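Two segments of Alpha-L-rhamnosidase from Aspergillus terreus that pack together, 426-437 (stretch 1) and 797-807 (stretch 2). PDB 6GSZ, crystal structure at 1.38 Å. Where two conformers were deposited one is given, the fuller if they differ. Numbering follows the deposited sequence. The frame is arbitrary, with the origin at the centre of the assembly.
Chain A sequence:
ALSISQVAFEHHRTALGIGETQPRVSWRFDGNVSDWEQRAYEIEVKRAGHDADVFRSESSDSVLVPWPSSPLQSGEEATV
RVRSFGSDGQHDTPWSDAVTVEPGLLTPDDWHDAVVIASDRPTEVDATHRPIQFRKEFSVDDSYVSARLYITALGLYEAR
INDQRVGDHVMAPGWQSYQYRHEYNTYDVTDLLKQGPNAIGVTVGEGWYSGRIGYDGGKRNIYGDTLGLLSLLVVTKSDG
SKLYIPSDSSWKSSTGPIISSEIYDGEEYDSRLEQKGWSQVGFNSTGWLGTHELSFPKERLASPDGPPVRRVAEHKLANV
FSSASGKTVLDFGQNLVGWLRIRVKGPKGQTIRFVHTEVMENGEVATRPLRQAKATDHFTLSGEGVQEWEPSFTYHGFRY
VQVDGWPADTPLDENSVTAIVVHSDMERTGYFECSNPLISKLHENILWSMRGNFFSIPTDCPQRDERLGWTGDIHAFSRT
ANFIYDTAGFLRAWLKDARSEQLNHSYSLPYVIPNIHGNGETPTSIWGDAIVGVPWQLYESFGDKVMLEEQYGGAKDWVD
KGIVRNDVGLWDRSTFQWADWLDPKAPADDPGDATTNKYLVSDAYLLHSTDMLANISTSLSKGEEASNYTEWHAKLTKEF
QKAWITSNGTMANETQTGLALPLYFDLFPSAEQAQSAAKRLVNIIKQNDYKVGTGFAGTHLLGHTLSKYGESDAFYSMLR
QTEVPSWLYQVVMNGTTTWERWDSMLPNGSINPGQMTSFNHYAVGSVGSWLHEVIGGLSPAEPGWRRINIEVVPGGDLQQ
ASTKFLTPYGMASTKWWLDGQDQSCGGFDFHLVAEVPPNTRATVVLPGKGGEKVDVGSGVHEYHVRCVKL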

# COMPACT_ATOMS: atom_id res chain seq x y z
N MET A 426 -7.21 -3.10 0.75
CA MET A 426 -7.47 -2.66 -0.60
C MET A 426 -8.18 -3.77 -1.39
O MET A 426 -8.02 -4.94 -1.13
CB MET A 426 -6.13 -2.33 -1.27
CG MET A 426 -5.39 -1.14 -0.63
SD MET A 426 -3.72 -0.98 -1.26
CE MET A 426 -2.99 -2.51 -0.71
N GLU A 427 -8.90 -3.36 -2.44
CA GLU A 427 -9.57 -4.33 -3.31
C GLU A 427 -8.51 -5.00 -4.21
O GLU A 427 -7.75 -4.30 -4.88
CB GLU A 427 -10.61 -3.63 -4.16
CG GLU A 427 -11.40 -4.58 -5.02
CD GLU A 427 -12.54 -3.94 -5.80
OE1 GLU A 427 -12.52 -2.69 -6.02
OE2 GLU A 427 -13.48 -4.69 -6.16
N ARG A 428 -8.46 -6.32 -4.17
CA ARG A 428 -7.59 -7.08 -5.05
C ARG A 428 -8.05 -6.95 -6.51
O ARG A 428 -9.25 -7.10 -6.81
CB ARG A 428 -7.60 -8.56 -4.66
CG ARG A 428 -6.64 -9.44 -5.44
CD ARG A 428 -5.18 -9.18 -5.12
NE ARG A 428 -4.34 -9.97 -6.02
CZ ARG A 428 -4.09 -11.26 -5.91
NH1 ARG A 428 -3.35 -11.90 -6.83
NH2 ARG A 428 -4.53 -11.90 -4.81
N THR A 429 -7.08 -6.65 -7.38
CA THR A 429 -7.38 -6.43 -8.80
C THR A 429 -6.54 -7.29 -9.74
O THR A 429 -7.01 -7.51 -10.88
CB THR A 429 -7.21 -4.95 -9.18
OG1 THR A 429 -5.91 -4.47 -8.81
CG2 THR A 429 -8.27 -4.07 -8.55
N GLY A 430 -5.33 -7.70 -9.41
CA GLY A 430 -4.44 -8.28 -10.40
C GLY A 430 -3.92 -9.65 -10.02
O GLY A 430 -3.55 -9.87 -8.85
N TYR A 431 -3.88 -10.56 -10.99
CA TYR A 431 -3.57 -11.96 -10.78
C TYR A 431 -2.65 -12.44 -11.90
O TYR A 431 -2.83 -12.03 -13.05
CB TYR A 431 -4.84 -12.81 -10.76
CG TYR A 431 -5.92 -12.37 -9.81
CD1 TYR A 431 -6.77 -11.32 -10.13
CD2 TYR A 431 -6.06 -12.97 -8.57
CE1 TYR A 431 -7.77 -10.90 -9.27
CE2 TYR A 431 -7.05 -12.54 -7.69
CZ TYR A 431 -7.88 -11.50 -8.03
OH TYR A 431 -8.87 -11.08 -7.19
N PHE A 432 -1.77 -13.39 -11.58
CA PHE A 432 -0.86 -13.93 -12.56
C PHE A 432 -0.44 -15.35 -12.16
O PHE A 432 -0.02 -15.57 -11.00
CB PHE A 432 0.39 -13.04 -12.69
CG PHE A 432 1.47 -13.65 -13.55
CD1 PHE A 432 1.48 -13.48 -14.94
CD2 PHE A 432 2.41 -14.48 -12.99
CE1 PHE A 432 2.46 -14.09 -15.72
CE2 PHE A 432 3.38 -15.09 -13.78
CZ PHE A 432 3.42 -14.89 -15.14
N GLU A 433 -0.45 -16.27 -13.12
CA GLU A 433 0.20 -17.56 -12.95
C GLU A 433 0.66 -18.03 -14.32
O GLU A 433 0.16 -17.57 -15.35
CB GLU A 433 -0.74 -18.58 -12.30
CG GLU A 433 -2.00 -18.84 -13.05
CD GLU A 433 -2.86 -19.85 -12.30
OE1 GLU A 433 -2.42 -20.99 -12.13
OE2 GLU A 433 -3.92 -19.47 -11.84
N CYS A 434 1.60 -18.99 -14.32
CA CYS A 434 2.07 -19.50 -15.56
C CYS A 434 2.50 -20.95 -15.39
O CYS A 434 2.41 -21.49 -14.32
CB CYS A 434 3.17 -18.62 -16.14
SG CYS A 434 4.74 -18.71 -15.23
N SER A 435 2.96 -21.56 -16.48
CA SER A 435 3.33 -22.97 -16.49
C SER A 435 4.59 -23.27 -15.68
O SER A 435 4.81 -24.43 -15.34
CB SER A 435 3.47 -23.47 -17.93
OG SER A 435 4.56 -22.83 -18.61
N ASN A 436 5.44 -22.27 -15.44
CA ASN A 436 6.66 -22.43 -14.66
C ASN A 436 6.32 -22.21 -13.20
O ASN A 436 6.00 -21.09 -12.77
CB ASN A 436 7.73 -21.44 -15.12
CG ASN A 436 9.06 -21.65 -14.45
OD1 ASN A 436 9.13 -21.75 -13.21
ND2 ASN A 436 10.13 -21.59 -15.23
N PRO A 437 6.36 -23.27 -12.37
CA PRO A 437 5.95 -23.15 -10.98
C PRO A 437 6.81 -22.20 -10.15
O PRO A 437 6.30 -21.62 -9.19
CB PRO A 437 5.97 -24.57 -10.41
CG PRO A 437 6.55 -25.46 -11.48
CD PRO A 437 6.79 -24.64 -12.72
N ASP A 797 10.63 -20.85 -22.45
CA ASP A 797 10.07 -22.22 -22.35
C ASP A 797 8.72 -22.28 -21.59
O ASP A 797 8.28 -23.37 -21.18
CB ASP A 797 11.09 -23.19 -21.74
CG ASP A 797 12.22 -23.56 -22.69
OD1 ASP A 797 11.98 -23.60 -23.90
OD2 ASP A 797 13.36 -23.81 -22.20
N LEU A 798 8.00 -21.15 -21.46
CA LEU A 798 6.63 -21.20 -20.93
C LEU A 798 5.71 -21.85 -21.96
O LEU A 798 5.83 -21.58 -23.17
CB LEU A 798 6.11 -19.78 -20.64
CG LEU A 798 6.79 -19.02 -19.51
CD1 LEU A 798 6.08 -17.68 -19.28
CD2 LEU A 798 6.80 -19.82 -18.25
N GLN A 799 4.79 -22.69 -21.47
CA GLN A 799 3.79 -23.33 -22.29
C GLN A 799 2.45 -22.57 -22.20
O GLN A 799 1.62 -22.73 -23.05
CB GLN A 799 3.64 -24.79 -21.86
CG GLN A 799 4.86 -25.66 -22.13
CD GLN A 799 5.72 -25.93 -20.91
OE1 GLN A 799 5.22 -26.29 -19.83
NE2 GLN A 799 7.02 -25.78 -21.07
N GLN A 800 2.24 -21.82 -21.12
CA GLN A 800 0.99 -21.09 -20.92
C GLN A 800 1.13 -20.05 -19.82
O GLN A 800 2.01 -20.16 -18.96
CB GLN A 800 -0.20 -21.97 -20.57
CG GLN A 800 -0.04 -22.89 -19.41
CD GLN A 800 -1.37 -23.58 -19.20
OE1 GLN A 800 -2.27 -23.06 -18.54
NE2 GLN A 800 -1.54 -24.72 -19.84
N ALA A 801 0.25 -19.03 -19.87
CA ALA A 801 0.15 -18.09 -18.75
C ALA A 801 -1.24 -17.48 -18.73
O ALA A 801 -1.88 -17.31 -19.78
CB ALA A 801 1.20 -17.02 -18.85
N SER A 802 -1.69 -17.15 -17.52
CA SER A 802 -2.99 -16.54 -17.29
C SER A 802 -2.81 -15.31 -16.41
O SER A 802 -2.26 -15.38 -15.30
CB SER A 802 -3.97 -17.51 -16.66
OG SER A 802 -4.17 -18.65 -17.48
N THR A 803 -3.33 -14.19 -16.88
CA THR A 803 -3.23 -12.91 -16.22
C THR A 803 -4.60 -12.26 -16.22
O THR A 803 -5.23 -12.21 -17.25
CB THR A 803 -2.17 -12.03 -16.92
OG1 THR A 803 -0.96 -12.79 -17.12
CG2 THR A 803 -1.90 -10.75 -16.15
N LYS A 804 -5.01 -11.66 -15.09
CA LYS A 804 -6.28 -11.00 -14.96
C LYS A 804 -6.05 -9.64 -14.29
O LYS A 804 -5.27 -9.55 -13.33
CB LYS A 804 -7.25 -11.82 -14.09
CG LYS A 804 -7.52 -13.24 -14.57
CD LYS A 804 -8.59 -13.95 -13.75
CE LYS A 804 -8.72 -15.40 -14.16
NZ LYS A 804 -9.64 -16.15 -13.28
N PHE A 805 -6.80 -8.63 -14.72
CA PHE A 805 -6.74 -7.31 -14.14
C PHE A 805 -8.12 -6.68 -14.12
O PHE A 805 -8.72 -6.46 -15.18
CB PHE A 805 -5.73 -6.40 -14.85
CG PHE A 805 -5.68 -5.02 -14.27
CD1 PHE A 805 -5.33 -4.86 -12.93
CD2 PHE A 805 -6.01 -3.91 -15.00
CE1 PHE A 805 -5.33 -3.60 -12.36
CE2 PHE A 805 -6.02 -2.66 -14.43
CZ PHE A 805 -5.71 -2.51 -13.09
N LEU A 806 -8.58 -6.34 -12.90
CA LEU A 806 -9.85 -5.66 -12.72
C LEU A 806 -9.66 -4.16 -12.91
O LEU A 806 -9.30 -3.43 -12.01
CB LEU A 806 -10.42 -6.00 -11.35
CG LEU A 806 -11.85 -5.57 -11.08
CD1 LEU A 806 -12.82 -6.23 -12.05
CD2 LEU A 806 -12.20 -5.92 -9.64
N THR A 807 -9.84 -3.73 -14.15
CA THR A 807 -9.77 -2.36 -14.54
C THR A 807 -10.90 -1.57 -13.90
O THR A 807 -11.89 -2.18 -13.43
CB THR A 807 -9.87 -2.17 -16.07
OG1 THR A 807 -11.24 -2.25 -16.48
CG2 THR A 807 -9.01 -3.09 -16.89
O HOH W 1 7.00 -23.82 -18.17

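Strands 430-434 and 800-807 run antiparallel, and their axes come within 4.7 Å. The register sets which face each side chain takes and which residue it sits across from. Tyr431 pairs with Lys804: Tyr431 N donates to Lys804 O at 2.9 Å, and Lys804 N to Tyr431 O at 3.0 Å. Glu433 pairs with Ser802 in the same way, with Glu433 N to Ser802 O at 3.0 Å and Ser802 N to Glu433 O at 2.9 Å. Leu806 N extends the ladder to Thr429 O at 2.8 Å. Ser435 N extends it at the other end, to Gln800 O at 3.0 Å.

Side chains alternate between the two faces of the sheet. Phe432 and Cys434 lie on one face with Phe805, Thr803 and Ala801; Gly430 fills its place there without a side chain. Phe432 is t, with chi2 at 87°. This places its CD1 3.3 Å from Thr803 OG1, which lies at the ring edge. Thr803 is m, which puts OG1 rather than CG2 nearest the Phe432 ring. Phe805 is also t, and its ring end comes nearer to stretch 1. Gly430 CA sits at the edge of that ring, 4.3 Å from Phe805 CD1. Cys434 is p. Its CB packs 3.7 Å from Ala801 CB, and its SG reaches Leu798 CD2 at 3.8 Å. Asn436 N also makes a weak hydrogen bond to Cys434 SG, at 3.6 Å.

The other face carries Tyr431, Glu433, Ser802 and Lys804. Tyr431 and Lys804 are both m. Tyr431 CD1 lies 4.0 Å from Lys804 CB, so the tyrosine ring packs near the base of the lysine. The rest of Lys804 is extended, with chi2 to chi4 all t. Its end leads away, and NZ is hydrogen-bonded elsewhere in the structure. Glu433 is p. Its CG lies 4.3 Å from Ser802 CB and its carboxylate oxygens lie farther off, so the aliphatic part makes the contact.

Ser435 is p, which brings its hydroxyl to the loop before strand 800-807. Gln799 N donates to Ser435 OG at 2.9 Å. A water lies 2.7 Å from the same Ser435 OG and gives a weak hydrogen bond to Asp797 O at 3.3 Å. Leu798 is m,t. Its CB points sideways, but its end comes nearer, and CD2 lies 3.6 Å from Asn436 CB.

Just before strand 430-434, the CA-to-CB bond of Arg428 points away from stretch 2. Chi2 is p, which folds the chain back so that NE and NH1 both donate to Gly430 O, each at 2.9 Å. Leu806 is t,p, and its CA-to-CB bond points toward stretch 1. Its CB meets Thr429 CB at 4.0 Å, and its CD2 lies 3.9 Å from Glu427 OE2.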